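Local atomic coordinates of RNA 2',3'-cyclic phosphodiesterase (Deinococcus radiodurans, PDB entry 5H7E), a protein that belongs to the LigT-like phosphoesterases of the 2H superfamily, a family named for its two histidine-containing motifs. Residues A[9-14]-A[40-45]; A[46-51]-A[117-122]; A[57-62]-A[110-115]; A[153-158]-A[168-173]. All blocks are in the same frame, centred on the assembly; numbering follows the deposited sequence.

Contact 1: residues A[9-14]-A[40-45]. With SO4 (sulfate ion), chain E; SO4 (sulfate ion), chain D.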
# COMPACT_ATOMS: atom_id res chain seq x y z
N PHE A 9 5.54 6.70 -2.20
CA PHE A 9 5.27 5.61 -1.28
C PHE A 9 5.72 4.31 -1.93
O PHE A 9 5.78 4.20 -3.14
CB PHE A 9 3.78 5.53 -0.84
CG PHE A 9 2.80 5.37 -1.97
CD1 PHE A 9 2.36 6.49 -2.69
CD2 PHE A 9 2.27 4.11 -2.25
CE1 PHE A 9 1.42 6.35 -3.72
CE2 PHE A 9 1.33 3.96 -3.27
CZ PHE A 9 0.89 5.05 -4.00
N TYR A 10 6.14 3.37 -1.08
CA TYR A 10 6.49 2.02 -1.53
C TYR A 10 5.28 1.14 -1.31
O TYR A 10 4.65 1.23 -0.26
CB TYR A 10 7.62 1.46 -0.71
CG TYR A 10 9.02 2.04 -0.95
CD1 TYR A 10 9.86 1.51 -1.90
CD2 TYR A 10 9.48 3.05 -0.14
CE1 TYR A 10 11.21 2.00 -2.06
CE2 TYR A 10 10.76 3.55 -0.28
CZ TYR A 10 11.61 2.99 -1.20
OH TYR A 10 12.90 3.51 -1.24
N ALA A 11 4.93 0.37 -2.33
CA ALA A 11 3.73 -0.47 -2.16
C ALA A 11 3.87 -1.69 -3.04
O ALA A 11 4.63 -1.71 -4.02
CB ALA A 11 2.47 0.31 -2.55
N LEU A 12 3.04 -2.70 -2.75
CA LEU A 12 2.79 -3.79 -3.71
C LEU A 12 1.55 -3.46 -4.55
O LEU A 12 0.50 -3.07 -4.02
CB LEU A 12 2.53 -5.13 -2.99
CG LEU A 12 3.57 -5.50 -1.93
CD1 LEU A 12 3.15 -6.90 -1.34
CD2 LEU A 12 4.93 -5.65 -2.60
N ARG A 13 1.70 -3.59 -5.87
CA ARG A 13 0.58 -3.52 -6.79
C ARG A 13 -0.34 -4.70 -6.55
O ARG A 13 0.08 -5.75 -6.05
CB ARG A 13 1.14 -3.56 -8.20
CG ARG A 13 0.16 -3.63 -9.24
CD ARG A 13 0.83 -3.97 -10.59
NE ARG A 13 -0.27 -4.10 -11.51
CZ ARG A 13 -0.80 -5.24 -11.91
NH1 ARG A 13 -0.28 -6.41 -11.54
NH2 ARG A 13 -1.83 -5.20 -12.73
N VAL A 14 -1.62 -4.52 -6.86
CA VAL A 14 -2.62 -5.57 -6.68
C VAL A 14 -3.12 -5.94 -8.07
O VAL A 14 -3.58 -5.05 -8.81
CB VAL A 14 -3.78 -5.08 -5.80
CG1 VAL A 14 -4.80 -6.18 -5.60
CG2 VAL A 14 -3.19 -4.70 -4.43
N GLN A 40 -6.27 2.32 -8.03
CA GLN A 40 -5.68 2.93 -6.84
C GLN A 40 -5.36 1.90 -5.72
O GLN A 40 -4.82 2.27 -4.68
CB GLN A 40 -6.63 3.99 -6.23
CG GLN A 40 -6.98 5.27 -7.04
CD GLN A 40 -8.01 6.18 -6.29
OE1 GLN A 40 -9.12 5.73 -5.86
NE2 GLN A 40 -7.65 7.44 -6.14
N MET A 41 -5.74 0.64 -5.88
CA MET A 41 -5.59 -0.34 -4.80
C MET A 41 -4.15 -0.83 -4.72
O MET A 41 -3.54 -1.21 -5.73
CB MET A 41 -6.51 -1.54 -5.04
CG MET A 41 -8.00 -1.19 -4.83
SD MET A 41 -9.03 -2.62 -5.26
CE MET A 41 -10.67 -1.93 -4.95
N HIS A 42 -3.59 -0.81 -3.53
CA HIS A 42 -2.22 -1.24 -3.36
C HIS A 42 -2.02 -1.56 -1.88
O HIS A 42 -2.85 -1.21 -1.02
CB HIS A 42 -1.21 -0.16 -3.81
CG HIS A 42 -1.48 1.14 -3.20
ND1 HIS A 42 -2.05 2.18 -3.91
CD2 HIS A 42 -1.22 1.61 -1.97
CE1 HIS A 42 -2.19 3.21 -3.11
NE2 HIS A 42 -1.74 2.88 -1.91
N VAL A 43 -0.92 -2.27 -1.60
CA VAL A 43 -0.53 -2.59 -0.21
C VAL A 43 0.65 -1.68 0.16
O VAL A 43 1.75 -1.90 -0.32
CB VAL A 43 -0.10 -4.05 -0.06
CG1 VAL A 43 0.29 -4.33 1.41
CG2 VAL A 43 -1.19 -5.05 -0.51
N THR A 44 0.38 -0.61 0.92
CA THR A 44 1.45 0.37 1.22
C THR A 44 2.39 -0.19 2.26
O THR A 44 1.95 -0.74 3.28
CB THR A 44 0.82 1.63 1.74
OG1 THR A 44 -0.08 2.12 0.75
CG2 THR A 44 1.92 2.75 2.00
N LEU A 45 3.69 0.01 2.05
CA LEU A 45 4.71 -0.36 3.04
C LEU A 45 5.29 0.86 3.77
O LEU A 45 5.64 0.75 4.94
CB LEU A 45 5.85 -1.12 2.35
CG LEU A 45 5.56 -2.60 2.00
CD1 LEU A 45 4.75 -2.78 0.82
CD2 LEU A 45 6.87 -3.40 1.83
S SO4 E . -2.38 -8.10 -13.91
O1 SO4 E . -1.08 -8.33 -13.26
O2 SO4 E . -3.21 -7.17 -13.18
O3 SO4 E . -2.13 -7.48 -15.20
O4 SO4 E . -3.08 -9.37 -14.13
S SO4 D . -3.39 3.36 2.62
O1 SO4 D . -3.15 4.78 2.50
O2 SO4 D . -4.31 3.17 3.76
O3 SO4 D . -3.93 2.96 1.33
O4 SO4 D . -2.20 2.64 2.89
O HOH W 1 -2.54 -2.00 -8.04

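Contact 2: residues A[46-51]-A[117-122]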
# COMPACT_ATOMS: atom_id res chain seq x y z
N SER A 46 5.41 2.00 3.09
CA SER A 46 5.84 3.21 3.76
C SER A 46 5.42 4.39 2.90
O SER A 46 5.45 4.33 1.66
CB SER A 46 7.38 3.23 3.91
OG SER A 46 7.72 4.37 4.71
N TYR A 47 5.01 5.46 3.56
CA TYR A 47 4.59 6.69 2.89
C TYR A 47 5.56 7.81 3.25
O TYR A 47 5.86 8.02 4.42
CB TYR A 47 3.15 7.03 3.33
CG TYR A 47 2.70 8.38 2.90
CD1 TYR A 47 2.62 8.72 1.58
CD2 TYR A 47 2.36 9.34 3.86
CE1 TYR A 47 2.24 9.98 1.19
CE2 TYR A 47 1.95 10.61 3.47
CZ TYR A 47 1.91 10.91 2.16
OH TYR A 47 1.49 12.19 1.78
N LEU A 48 6.02 8.52 2.22
CA LEU A 48 7.06 9.55 2.32
C LEU A 48 6.48 10.85 1.80
O LEU A 48 6.49 11.11 0.58
CB LEU A 48 8.28 9.13 1.49
CG LEU A 48 9.00 7.81 1.90
CD1 LEU A 48 8.27 6.56 1.49
CD2 LEU A 48 10.35 7.77 1.22
N PRO A 49 6.01 11.72 2.67
CA PRO A 49 5.19 12.86 2.21
C PRO A 49 5.95 13.93 1.47
O PRO A 49 5.32 14.73 0.75
CB PRO A 49 4.60 13.41 3.51
CG PRO A 49 5.53 12.91 4.59
CD PRO A 49 6.01 11.58 4.14
N ALA A 50 7.28 14.07 1.66
CA ALA A 50 7.94 15.27 1.13
C ALA A 50 9.41 14.93 0.82
O ALA A 50 10.33 15.30 1.56
CB ALA A 50 7.83 16.47 2.11
N VAL A 51 9.65 14.23 -0.28
CA VAL A 51 10.99 13.76 -0.63
C VAL A 51 11.61 14.76 -1.60
O VAL A 51 11.05 14.97 -2.68
CB VAL A 51 10.96 12.37 -1.24
CG1 VAL A 51 12.36 11.92 -1.52
CG2 VAL A 51 10.24 11.38 -0.28
N ILE A 117 15.44 10.57 5.38
CA ILE A 117 14.27 10.94 4.60
C ILE A 117 13.04 10.72 5.46
O ILE A 117 12.94 9.71 6.16
CB ILE A 117 14.23 10.10 3.31
CG1 ILE A 117 15.45 10.47 2.45
CG2 ILE A 117 12.89 10.25 2.53
CD1 ILE A 117 15.60 9.53 1.30
N GLY A 118 12.10 11.66 5.42
CA GLY A 118 10.95 11.60 6.32
C GLY A 118 9.86 10.62 5.89
O GLY A 118 9.57 10.43 4.71
N THR A 119 9.26 9.99 6.89
CA THR A 119 8.11 9.12 6.66
C THR A 119 6.91 9.65 7.42
O THR A 119 7.02 10.52 8.26
CB THR A 119 8.37 7.69 7.12
OG1 THR A 119 8.89 7.74 8.44
CG2 THR A 119 9.38 7.03 6.21
N ASP A 120 5.75 9.09 7.10
CA ASP A 120 4.54 9.50 7.82
C ASP A 120 3.68 8.25 7.95
O ASP A 120 2.59 8.16 7.36
CB ASP A 120 3.82 10.62 7.08
CG ASP A 120 2.58 11.09 7.81
OD1 ASP A 120 2.53 11.04 9.03
OD2 ASP A 120 1.66 11.57 7.11
N ASP A 121 4.18 7.30 8.75
CA ASP A 121 3.60 5.97 8.89
C ASP A 121 2.98 5.79 10.26
O ASP A 121 3.38 6.42 11.25
CB ASP A 121 4.65 4.87 8.70
CG ASP A 121 5.27 4.86 7.32
OD1 ASP A 121 4.52 5.10 6.35
OD2 ASP A 121 6.49 4.63 7.21
N LEU A 122 1.96 4.94 10.29
CA LEU A 122 1.48 4.34 11.54
C LEU A 122 2.07 2.93 11.68
O LEU A 122 2.77 2.43 10.78
CB LEU A 122 -0.05 4.30 11.56
CG LEU A 122 -0.77 5.65 11.37
CD1 LEU A 122 -2.29 5.46 11.34
CD2 LEU A 122 -0.39 6.62 12.48
O HOH W 2 12.46 13.69 3.35
O HOH W 3 9.30 12.77 3.28

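Contact 3: residues A[57-62]-A[110-115]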
# COMPACT_ATOMS: atom_id res chain seq x y z
N GLU A 57 17.13 8.75 -6.14
CA GLU A 57 18.06 7.68 -6.47
C GLU A 57 18.45 6.87 -5.24
O GLU A 57 18.55 5.64 -5.32
CB GLU A 57 19.30 8.24 -7.18
CG GLU A 57 20.15 7.15 -7.81
CD GLU A 57 19.40 6.34 -8.87
OE1 GLU A 57 18.50 6.90 -9.54
OE2 GLU A 57 19.71 5.14 -9.03
N ASP A 58 18.64 7.51 -4.07
CA ASP A 58 18.89 6.72 -2.86
C ASP A 58 17.74 5.78 -2.55
O ASP A 58 17.96 4.65 -2.11
CB ASP A 58 19.13 7.59 -1.63
CG ASP A 58 20.47 8.34 -1.68
OD1 ASP A 58 21.40 7.91 -2.42
OD2 ASP A 58 20.58 9.36 -0.95
N LEU A 59 16.51 6.25 -2.73
CA LEU A 59 15.35 5.41 -2.46
C LEU A 59 15.27 4.25 -3.43
O LEU A 59 14.78 3.16 -3.08
CB LEU A 59 14.06 6.24 -2.54
CG LEU A 59 13.96 7.27 -1.41
CD1 LEU A 59 12.74 8.16 -1.66
CD2 LEU A 59 13.78 6.61 -0.01
N LYS A 60 15.69 4.47 -4.68
CA LYS A 60 15.70 3.40 -5.67
C LYS A 60 16.76 2.36 -5.33
O LYS A 60 16.52 1.16 -5.46
CB LYS A 60 15.94 3.97 -7.08
CG LYS A 60 14.69 4.62 -7.64
CD LYS A 60 14.95 5.43 -8.91
CE LYS A 60 15.41 4.57 -10.06
NZ LYS A 60 15.58 5.38 -11.33
N ARG A 61 17.94 2.81 -4.90
CA ARG A 61 18.97 1.88 -4.47
C ARG A 61 18.50 1.06 -3.28
O ARG A 61 18.83 -0.12 -3.17
CB ARG A 61 20.24 2.65 -4.13
CG ARG A 61 20.93 3.22 -5.32
CD ARG A 61 22.30 3.82 -4.89
NE ARG A 61 22.84 4.75 -5.88
CZ ARG A 61 22.84 6.08 -5.76
NH1 ARG A 61 22.34 6.69 -4.69
NH2 ARG A 61 23.36 6.82 -6.74
N LEU A 62 17.81 1.71 -2.33
CA LEU A 62 17.28 0.98 -1.17
C LEU A 62 16.27 -0.07 -1.60
O LEU A 62 16.32 -1.22 -1.13
CB LEU A 62 16.67 1.98 -0.19
CG LEU A 62 15.99 1.34 1.04
CD1 LEU A 62 17.04 0.62 1.93
CD2 LEU A 62 15.34 2.50 1.76
N ALA A 110 13.22 1.34 8.25
CA ALA A 110 14.50 1.63 8.87
C ALA A 110 15.48 2.22 7.87
O ALA A 110 16.28 3.10 8.23
CB ALA A 110 15.08 0.35 9.50
N GLY A 111 15.51 1.68 6.65
CA GLY A 111 16.44 2.20 5.65
C GLY A 111 16.12 3.62 5.26
O GLY A 111 17.02 4.42 5.00
N ILE A 112 14.84 3.94 5.17
CA ILE A 112 14.44 5.29 4.80
C ILE A 112 14.91 6.27 5.87
O ILE A 112 15.42 7.33 5.56
CB ILE A 112 12.93 5.40 4.61
CG1 ILE A 112 12.48 4.53 3.44
CG2 ILE A 112 12.53 6.84 4.35
CD1 ILE A 112 10.99 4.38 3.35
N ARG A 113 14.75 5.88 7.13
CA ARG A 113 15.16 6.69 8.26
C ARG A 113 16.67 6.89 8.26
O ARG A 113 17.17 7.97 8.54
CB ARG A 113 14.76 5.98 9.55
CG ARG A 113 14.83 6.78 10.84
CD ARG A 113 14.15 6.03 11.99
NE ARG A 113 13.16 5.07 11.50
CZ ARG A 113 12.23 4.46 12.23
NH1 ARG A 113 12.10 4.72 13.52
NH2 ARG A 113 11.41 3.60 11.64
N GLU A 114 17.38 5.83 7.93
CA GLU A 114 18.83 5.85 7.90
C GLU A 114 19.31 6.87 6.86
O GLU A 114 20.34 7.49 7.03
CB GLU A 114 19.41 4.44 7.70
CG GLU A 114 19.30 3.60 8.97
CD GLU A 114 19.38 2.10 8.73
OE1 GLU A 114 19.72 1.68 7.61
OE2 GLU A 114 19.11 1.34 9.68
N LEU A 115 18.56 6.99 5.77
CA LEU A 115 18.85 7.98 4.73
C LEU A 115 18.50 9.39 5.16
O LEU A 115 18.81 10.32 4.43
CB LEU A 115 18.09 7.63 3.44
CG LEU A 115 18.61 6.39 2.73
CD1 LEU A 115 17.66 5.93 1.67
CD2 LEU A 115 20.04 6.63 2.13

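Contact 4: residues A[153-158]-A[168-173]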
# COMPACT_ATOMS: atom_id res chain seq x y z
N GLY A 153 7.36 -7.95 -7.40
CA GLY A 153 8.29 -6.89 -7.08
C GLY A 153 7.62 -5.89 -6.16
O GLY A 153 6.45 -6.01 -5.82
N LEU A 154 8.42 -4.90 -5.77
CA LEU A 154 8.01 -3.81 -4.90
C LEU A 154 8.01 -2.58 -5.79
O LEU A 154 8.88 -2.47 -6.66
CB LEU A 154 9.03 -3.64 -3.77
CG LEU A 154 8.76 -2.46 -2.80
CD1 LEU A 154 7.47 -2.62 -2.08
CD2 LEU A 154 9.91 -2.26 -1.82
N THR A 155 7.03 -1.70 -5.62
CA THR A 155 6.96 -0.54 -6.50
C THR A 155 7.15 0.74 -5.69
O THR A 155 6.58 0.89 -4.61
CB THR A 155 5.64 -0.51 -7.23
OG1 THR A 155 5.51 -1.69 -8.05
CG2 THR A 155 5.52 0.80 -8.10
N LEU A 156 7.92 1.69 -6.26
CA LEU A 156 7.98 3.04 -5.69
C LEU A 156 7.07 3.94 -6.53
O LEU A 156 7.29 4.08 -7.73
CB LEU A 156 9.42 3.54 -5.67
CG LEU A 156 9.63 5.00 -5.22
CD1 LEU A 156 9.31 5.14 -3.74
CD2 LEU A 156 11.12 5.50 -5.46
N TYR A 157 6.03 4.48 -5.91
CA TYR A 157 5.03 5.33 -6.57
C TYR A 157 5.24 6.78 -6.19
O TYR A 157 5.70 7.09 -5.08
CB TYR A 157 3.62 4.94 -6.10
CG TYR A 157 3.12 3.61 -6.57
CD1 TYR A 157 2.54 3.50 -7.84
CD2 TYR A 157 3.21 2.48 -5.77
CE1 TYR A 157 2.03 2.27 -8.27
CE2 TYR A 157 2.73 1.24 -6.20
CZ TYR A 157 2.14 1.16 -7.44
OH TYR A 157 1.67 -0.07 -7.85
N ARG A 158 4.84 7.67 -7.09
CA ARG A 158 4.65 9.07 -6.74
C ARG A 158 3.16 9.37 -6.78
O ARG A 158 2.47 8.95 -7.70
CB ARG A 158 5.38 9.96 -7.70
CG ARG A 158 5.20 11.42 -7.41
CD ARG A 158 5.99 12.23 -8.38
NE ARG A 158 5.64 13.63 -8.23
CZ ARG A 158 6.01 14.57 -9.09
NH1 ARG A 158 6.78 14.26 -10.13
NH2 ARG A 158 5.63 15.83 -8.89
N TYR A 168 -1.54 7.96 -9.14
CA TYR A 168 -0.28 7.32 -8.79
C TYR A 168 0.52 7.05 -10.07
O TYR A 168 -0.03 6.56 -11.06
CB TYR A 168 -0.53 6.03 -8.01
CG TYR A 168 -1.37 6.26 -6.76
CD1 TYR A 168 -1.20 7.38 -5.98
CD2 TYR A 168 -2.37 5.38 -6.41
CE1 TYR A 168 -1.98 7.58 -4.85
CE2 TYR A 168 -3.17 5.61 -5.31
CZ TYR A 168 -2.95 6.68 -4.52
OH TYR A 168 -3.73 6.87 -3.41
N GLU A 169 1.79 7.42 -10.06
CA GLU A 169 2.69 7.18 -11.18
C GLU A 169 3.83 6.29 -10.71
O GLU A 169 4.45 6.59 -9.67
CB GLU A 169 3.27 8.48 -11.73
CG GLU A 169 2.21 9.41 -12.31
CD GLU A 169 2.81 10.65 -12.93
OE1 GLU A 169 4.06 10.79 -12.87
OE2 GLU A 169 2.04 11.48 -13.48
N VAL A 170 4.09 5.21 -11.44
CA VAL A 170 5.21 4.34 -11.10
C VAL A 170 6.51 5.08 -11.33
O VAL A 170 6.79 5.58 -12.43
CB VAL A 170 5.20 3.05 -11.93
CG1 VAL A 170 6.55 2.30 -11.71
CG2 VAL A 170 4.06 2.21 -11.66
N GLN A 171 7.34 5.16 -10.28
CA GLN A 171 8.68 5.73 -10.39
C GLN A 171 9.72 4.68 -10.69
O GLN A 171 10.62 4.90 -11.51
CB GLN A 171 9.08 6.43 -9.10
CG GLN A 171 8.15 7.51 -8.70
CD GLN A 171 8.07 8.56 -9.76
OE1 GLN A 171 8.97 9.37 -9.89
NE2 GLN A 171 7.00 8.54 -10.55
N SER A 172 9.63 3.54 -10.03
CA SER A 172 10.57 2.46 -10.24
C SER A 172 9.95 1.19 -9.69
O SER A 172 9.09 1.25 -8.81
CB SER A 172 11.91 2.73 -9.55
OG SER A 172 12.87 1.88 -10.14
N THR A 173 10.35 0.05 -10.23
CA THR A 173 9.95 -1.22 -9.67
C THR A 173 11.20 -2.00 -9.30
O THR A 173 12.26 -1.84 -9.92
CB THR A 173 9.08 -2.06 -10.61
OG1 THR A 173 9.79 -2.28 -11.84
CG2 THR A 173 7.78 -1.34 -10.91
O HOH W 4 8.73 12.05 -11.12

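Contact 1: residues A[9-14]-A[40-45]
Phe9 CE2 sits over the centre of one face of the His42 ring, 3.5 Å from His42 NE2. At the edge of the imidazole, in its plane, lies the backbone N of Thr44. The two side chains reach toward each other tip to tip, and with their planes 38° apart, the rings meet obliquely. Both side chains take the crowded first torsion, with CG between the backbone N and the carbonyl carbon (chi1 58° for Phe9, 51° for His42). A third flat group, the guanidinium of Arg13, has a sulfate at its edge; Arg13 NH1 donates to sulfate O1 at 2.7 Å.

The backbones pair antiparallel. Leu12 N donates to Val43 O at 2.9 Å, and Val43 N returns a straighter bond to Leu12 O at 2.9 Å. Further along, Leu45 N binds Tyr10 O at 2.8 Å in a nearly straight line. Beyond the ladder, a water accepts from Val14 N and also lies close to Met41 O.

Leu12 and Val43 share the face away from His42, with their CB atoms 4.1 Å apart. Leu45 CD1 comes within 4.0 Å of Leu12 CG on that side. Helix 101-114 covers Leu45, and Tyr10 OH leaves to bond Leu59 O.

His42 NE2 bonds a glycerol, and a second sulfate lies beside Thr44 and is held by His127 and Thr129. The run His42-Val43-Thr44 fits one of the two His-x-Thr motifs of the 2H fold, and His127-Ile128-Thr129 fits the other.

Contact 2: residues A[46-51]-A[117-122]
Ser46 OG stands anti to its own backbone N (chi1 -173°), and Asp121 CG stands anti to its carbonyl carbon (chi1 -63°). The two groups meet as a hydrogen bond, Ser46 OG to Asp121 OD2, at 2.8 Å. This is a loop docked on a strand of the LigT-like fold: the connection from helix 101-114 to strand 127-132 runs beside strand 42-48.

Asp121 holds the strand with both carboxylate oxygens. OD1 accepts from Tyr47 N at 2.9 Å, with an N-H...O angle of 164°. Each oxygen uses its syn lone pair, the one on the side of its fellow, so the two bonds should keep the carboxylate from turning. Arg109 lies nearby as a long, weak ion-pair partner of OD2. Next to this grip, Asp120 N donates to Tyr47 O at 2.9 Å.

Tyr47 and Asp120 lie side by side and point the same way. Tyr47 CD2 is 3.8 Å from Asp120 CB, and Asp120 O is at the ring edge, in its plane. Pro49 crosses Asp120 at about a right angle and brings its CG against Asp120 CB. The methyl CG2 of Thr119 packs on Ser46 OG.

The apolar side lies at the start of the loop. Ile117 CG2 touches Leu48 CD2 at 3.8 Å and Val51 CG2 at 4.0 Å. Leu59 of helix 56-67 packs on all three of these residues.

Two waters stitch the rest. One accepts from Gly118 N and donates to Ala50 O; the other accepts from Ala50 N at 2.9 Å and donates to Gly118 O at 2.8 Å.

Contact 3: residues A[57-62]-A[110-115]
Gly111 meets Leu62 with backbone alone. With no CB in the way, Leu62 CD1 lies 4.1 Å from Gly111 CA. The other methyl, Leu62 CD2, comes over the peptide that follows and reaches Ile112 N at 3.7 Å. Leu62 CG is anti to its backbone N (chi1 176°), the torsion that starts the side chain across the gap.

Ile112 adds its CG1, which touches the same Leu62 CD2 at 3.9 Å and Leu59 CD2 at 4.2 Å. Beyond this pair, Ile112 packs on Ser46, Leu48 and Tyr10 of the sheet. Here helix 57-62 and helix 110-114 run antiparallel at 148°, their axes 10.5 Å apart. They pack on the same sheet of the LigT-like fold, with leucine methyls and the CG1 methylene of Ile112 between them.

Leu115 comes about one turn after Ile112. Its CD1 fits among Leu59 CD2, Leu62 CD2 and Asp58 CB, the last at 4.0 Å. Asp58 and Leu115 cross obliquely. The carboxylate of Asp58 has charged partners on its own segment's side: OD1 pairs with Arg61 NH1 at 2.7 Å, and OD2 pairs with Arg55, whose NH1 also donates to Leu115 O.

Contact 4: residues A[153-158]-A[168-173]
Gln171 and Ser172 both face Leu156, which makes a classic beta bulge. Leu156 O receives Gln171 N at 2.8 Å and, weakly, Ser172 N at 3.3 Å. Leu156 N donates to Ser172 O at 2.8 Å. Gln171, in the first bulge position, has a helix-like psi of -43°, as is usual there. The register shifts by one between Leu156 and Tyr157.

Beyond the bulge the ladder is regular. Arg158 N binds Glu169 O at 2.8 Å, and Glu169 N binds Arg158 O at 2.9 Å.

Gln171 is bent at chi2 (-59°), and the bend turns CD back toward Arg158. Its NE2 lies 3.6 Å from Arg158 CB and makes a weak bond to Glu169 O. Gln171 OE1 takes a hydrogen bond from a water, and that water accepts from Arg158 NH1. The Arg158 chain is extended from CG to NE, and the water lies in the guanidinium plane at its edge.

Thr155, Tyr157, Val170 and Thr173 share the other face. The methyl Thr155 CG2 rests over the centre of the Tyr157 ring. Val170 CG2 touches Tyr157 CE1 at 4.0 Å, while Tyr168 CB meets Tyr157 CD1 at 4.0 Å.

These are the two strands of the hairpin 148-160 and 167-175. Strand 6-13 pairs with the first of them. Phe9 on that strand stacks on Tyr157 and meets Tyr168 of the second strand edge-to-face. Arg158 packs on Tyr6 and Leu8. Helix 56-67 lies against this hairpin, with Thr67 on Leu154 and Lys60 on Ser172.

Contact 1 lies nearest the centre of the chain. Contacts 1 and 3 are both buried, while contacts 2 and 4 are partly exposed. Strand 42-48 serves contacts 1 and 2, and strand 6-13 joins contact 1 to contact 4 through Phe9 O to Tyr157 N and Ala11 N to Thr155 O. Contacts 1 and 4 rest on antiparallel backbone ladders, short in contact 1 and bulged in contact 4. Contact 2 has one backbone bond, and a carboxylate and two waters do the rest of its polar work. Contact 3 is apolar between its helices. Tyr10 of contact 1 also packs against it, CE2 on Ile112 CD1. Ile117 and Thr119 of contact 2 pack on contact 3, whereas contacts 2 and 4 do not touch.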